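Local coordinates for protein copper-sensitive operon repressor (CsoR) (Geobacillus thermodenitrificans, PDB 4M1P) that represses transcription by binding operator DNA and, on binding Cu(I), switches allosterically, probably releasing the DNA so that copper-resistance genes are expressed, at the copper (I) ion site and the interface of chains A and B. Numbering follows the deposited sequence. Chains: chain A/B, Copper-sensitive operon repressor (CsoR).

Contact 1: the copper (I) ion site. Residues chain A 14-15, 73-74, 78; chain B 48-49. With CU1 (copper (I) ion), chain C.
The Cu(I) site of this CsoR-family repressor is a trigonal Cys-His-Cys centre that bridges two subunits: chain A supplies A:His74 and A:Cys78, one turn apart on helix 49-85, and chain B supplies B:Cys49 from the first turn of its own helix 49-85. The copper lies 2.1 Å from the imidazole nitrogen ND1 of A:His74, 2.3 Å from the cysteine sulfur SG of A:Cys78 and 2.3 Å from SG of B:Cys49. The angles at the metal are 112° from ND1 to either sulfur and 136° between the sulfurs; together they close to a full turn, which puts the copper in the plane of its ligands, as in a trigonal-planar site made by these ligands. CG of A:His74 stands anti to its backbone N (chi1 -176°), which swings the ring towards chain B, whereas both cysteines hold SG beside their own backbone N. Along its edge, the same imidazole has the phenol oxygen of B:Tyr48 in its plane, and it turns its CE1 edge to the face of the tyrosine ring, the planes nearly perpendicular.

The second shell comes from the N-terminal segment of chain A. The backbone N of A:Ile15 donates a hydrogen bond to SG of A:Cys78 over 3.1 Å, which would probably draw off thiolate charge and fix the rotation of this sulfur. A:Arg73, bent at its second side-chain torsion, sends NH1 to the carbonyl O of A:Ile15 at 2.7 Å; the acceptor lies in the guanidinium plane and offers a lone pair. Its NH1 is 4.0 Å from the copper, so the positive charge may help to balance two thiolates. A:Met14, extended, slides antiparallel past B:Tyr48, with its CB 3.9 Å from ring atom CD2. Copper thereby ties helix 49-85 of one subunit to that of the other and, through A:Cys78, to the N-terminal segment, a link that probably takes part in the Cu(I)-mediated allosteric switch.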
# COMPACT_ATOMS: atom_id res chain seq x y z
N MET A 14 16.37 -23.02 7.40
CA MET A 14 17.01 -21.71 7.30
C MET A 14 18.50 -21.79 6.95
O MET A 14 19.24 -22.57 7.55
CB MET A 14 16.84 -20.92 8.60
CG MET A 14 17.45 -19.52 8.53
SD MET A 14 17.47 -18.68 10.11
CE MET A 14 18.17 -17.10 9.64
N ILE A 15 18.92 -21.01 5.97
CA ILE A 15 20.34 -20.81 5.72
C ILE A 15 20.80 -19.67 6.62
O ILE A 15 20.29 -18.56 6.52
CB ILE A 15 20.62 -20.40 4.26
CG1 ILE A 15 19.82 -21.26 3.28
CG2 ILE A 15 22.12 -20.47 3.97
CD1 ILE A 15 20.64 -22.29 2.55
N ARG A 73 15.67 -12.76 0.15
CA ARG A 73 16.73 -13.59 0.67
C ARG A 73 16.14 -14.91 1.15
O ARG A 73 16.62 -15.99 0.77
CB ARG A 73 17.48 -12.88 1.80
CG ARG A 73 18.86 -13.42 2.09
CD ARG A 73 18.82 -14.66 2.97
NE ARG A 73 20.10 -14.93 3.61
CZ ARG A 73 20.32 -15.91 4.47
NH1 ARG A 73 19.32 -16.73 4.80
NH2 ARG A 73 21.52 -16.08 5.01
N HIS A 74 15.09 -14.84 1.97
CA HIS A 74 14.49 -16.04 2.53
C HIS A 74 13.97 -16.97 1.44
O HIS A 74 14.17 -18.18 1.49
CB HIS A 74 13.37 -15.68 3.50
CG HIS A 74 12.76 -16.86 4.19
ND1 HIS A 74 13.46 -17.67 5.05
CD2 HIS A 74 11.49 -17.36 4.15
CE1 HIS A 74 12.67 -18.62 5.51
NE2 HIS A 74 11.46 -18.45 4.97
N CYS A 78 16.62 -19.91 1.73
CA CYS A 78 16.01 -20.80 2.72
C CYS A 78 14.86 -21.64 2.16
O CYS A 78 14.87 -22.87 2.27
CB CYS A 78 15.55 -20.00 3.95
SG CYS A 78 16.85 -19.04 4.78
N TYR B 48 14.99 -16.78 12.86
CA TYR B 48 14.33 -17.16 11.62
C TYR B 48 13.81 -15.95 10.85
O TYR B 48 13.16 -15.07 11.44
CB TYR B 48 13.18 -18.11 11.92
CG TYR B 48 12.63 -18.87 10.72
CD1 TYR B 48 11.26 -19.05 10.56
CD2 TYR B 48 13.48 -19.40 9.76
CE1 TYR B 48 10.76 -19.75 9.49
CE2 TYR B 48 12.98 -20.10 8.68
CZ TYR B 48 11.62 -20.27 8.55
OH TYR B 48 11.12 -20.96 7.47
N CYS B 49 14.08 -15.91 9.55
CA CYS B 49 13.68 -14.80 8.68
C CYS B 49 12.19 -14.47 8.78
O CYS B 49 11.81 -13.31 8.69
CB CYS B 49 14.04 -15.09 7.22
SG CYS B 49 15.78 -15.44 6.86
CU CU1 C . 15.48 -17.40 5.62

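Contact 2: the interface of chains A and B. Residues chain A 12, 71, 74, 91, 94-95, 98; chain B 48, 50, 53.
B:Tyr48 and B:Ile50, flanking a copper ligand of the CsoR helical dimer, reach across the subunit boundary to helices 49-85 and 88-103 of chain A. The phenol OH of B:Tyr48 points at OE1 of the A:Glu94 carboxylate, which lies at the edge of the tyrosine ring and in its plane; the modelled separation is too short to be reliable, so only the pairing is read from it. The carboxylate plane is turned 61° from the ring, and its carbon CD lies 3.7 Å from ring atom CE1.

B:Ile50 works as a wedge between the two helices of chain A. Its CD1 touches CD2 of A:His74 at 3.8 Å, crossing the imidazole at about a right angle, and its CG2 meets CG1 of A:Val98 at 3.5 Å on the other helix. An alanine in place of A:His74 would remove the imidazole that meets both B:Ile50 and B:Tyr48, and would probably loosen this packing as well as cost the copper a ligand. Farther along, the methyl CD1 of B:Leu53 touches CD1 of A:Leu71 at 3.9 Å, where the two side chains cross nearly at right angles.

The outer shell positions the carboxylate. A:Glu94 is extended beyond CG, and its OE2 accepts a hydrogen bond from the backbone N of A:Gly12 through the syn lone pair, at 3.0 Å and 151° at the hydrogen. A water 3.1 Å from OH of B:Tyr48 is also modelled close to OG of A:Ser91, and may connect the phenol to helix 88-103.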
# COMPACT_ATOMS: atom_id res chain seq x y z
N GLY A 12 10.65 -23.86 9.52
CA GLY A 12 11.18 -24.27 8.22
C GLY A 12 12.69 -24.16 8.12
O GLY A 12 13.34 -23.57 8.98
N LEU A 71 12.77 -10.70 2.51
CA LEU A 71 11.79 -11.58 1.88
C LEU A 71 12.44 -12.35 0.74
O LEU A 71 12.34 -13.58 0.67
CB LEU A 71 10.62 -10.76 1.35
CG LEU A 71 9.38 -11.53 0.91
CD1 LEU A 71 8.91 -12.41 2.04
CD2 LEU A 71 8.30 -10.55 0.55
N HIS A 74 15.09 -14.84 1.97
CA HIS A 74 14.49 -16.04 2.53
C HIS A 74 13.97 -16.97 1.44
O HIS A 74 14.17 -18.18 1.49
CB HIS A 74 13.37 -15.68 3.50
CG HIS A 74 12.76 -16.86 4.19
ND1 HIS A 74 13.46 -17.67 5.05
CD2 HIS A 74 11.49 -17.36 4.15
CE1 HIS A 74 12.67 -18.62 5.51
NE2 HIS A 74 11.46 -18.45 4.97
N SER A 91 7.66 -24.72 4.01
CA SER A 91 8.24 -23.39 3.86
C SER A 91 7.38 -22.46 3.00
O SER A 91 7.35 -21.25 3.24
CB SER A 91 9.64 -23.49 3.27
OG SER A 91 10.55 -24.00 4.22
N GLU A 94 4.46 -21.05 5.17
CA GLU A 94 5.00 -19.98 6.01
C GLU A 94 5.08 -18.71 5.19
O GLU A 94 4.56 -17.67 5.59
CB GLU A 94 6.40 -20.33 6.53
CG GLU A 94 6.46 -21.24 7.75
CD GLU A 94 7.89 -21.68 8.07
OE1 GLU A 94 8.79 -21.41 7.25
OE2 GLU A 94 8.11 -22.29 9.14
N LEU A 95 5.73 -18.79 4.03
CA LEU A 95 5.95 -17.63 3.17
C LEU A 95 4.63 -16.95 2.79
O LEU A 95 4.54 -15.72 2.78
CB LEU A 95 6.71 -18.03 1.91
CG LEU A 95 7.17 -16.89 0.99
CD1 LEU A 95 8.19 -15.99 1.68
CD2 LEU A 95 7.75 -17.43 -0.31
N VAL A 98 3.21 -14.75 5.77
CA VAL A 98 3.79 -13.43 5.96
C VAL A 98 3.41 -12.47 4.83
O VAL A 98 3.29 -11.26 5.06
CB VAL A 98 5.34 -13.44 6.16
CG1 VAL A 98 5.70 -14.31 7.34
CG2 VAL A 98 6.06 -13.90 4.92
N TYR B 48 14.99 -16.78 12.86
CA TYR B 48 14.33 -17.16 11.62
C TYR B 48 13.81 -15.95 10.85
O TYR B 48 13.16 -15.07 11.44
CB TYR B 48 13.18 -18.11 11.92
CG TYR B 48 12.63 -18.87 10.72
CD1 TYR B 48 11.26 -19.05 10.56
CD2 TYR B 48 13.48 -19.40 9.76
CE1 TYR B 48 10.76 -19.75 9.49
CE2 TYR B 48 12.98 -20.10 8.68
CZ TYR B 48 11.62 -20.27 8.55
OH TYR B 48 11.12 -20.96 7.47
N ILE B 50 11.36 -15.50 8.94
CA ILE B 50 9.91 -15.31 9.00
C ILE B 50 9.53 -14.54 10.27
O ILE B 50 8.75 -13.58 10.21
CB ILE B 50 9.16 -16.65 8.92
CG1 ILE B 50 9.28 -17.25 7.52
CG2 ILE B 50 7.70 -16.47 9.30
CD1 ILE B 50 8.54 -16.48 6.43
N LEU B 53 10.37 -10.98 9.77
CA LEU B 53 9.44 -10.32 8.85
C LEU B 53 8.12 -9.98 9.55
O LEU B 53 7.57 -8.89 9.35
CB LEU B 53 9.20 -11.18 7.61
CG LEU B 53 10.39 -11.24 6.65
CD1 LEU B 53 10.26 -12.42 5.71
CD2 LEU B 53 10.49 -9.94 5.87
O HOH W 1 12.10 -22.30 4.91

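Contact 1 and contact 2 are neighbouring parts of one intersubunit junction, their C-alpha centres about 7 Å apart. A:His74 and B:Tyr48 belong to both: the imidazole presents one side to the metal and another to the packing of chain B. Contact 1 draws in the N-terminal segment and helix 49-85 of chain A, while contact 2 extends to helix 88-103. Copper occupancy could therefore be transmitted from the ligand histidine to the C-terminal helix and the N-terminal segment together. The two-fold repeats the pair with the chains exchanged, so the dimer carries two such junctions, and the four-subunit assembly repeats them.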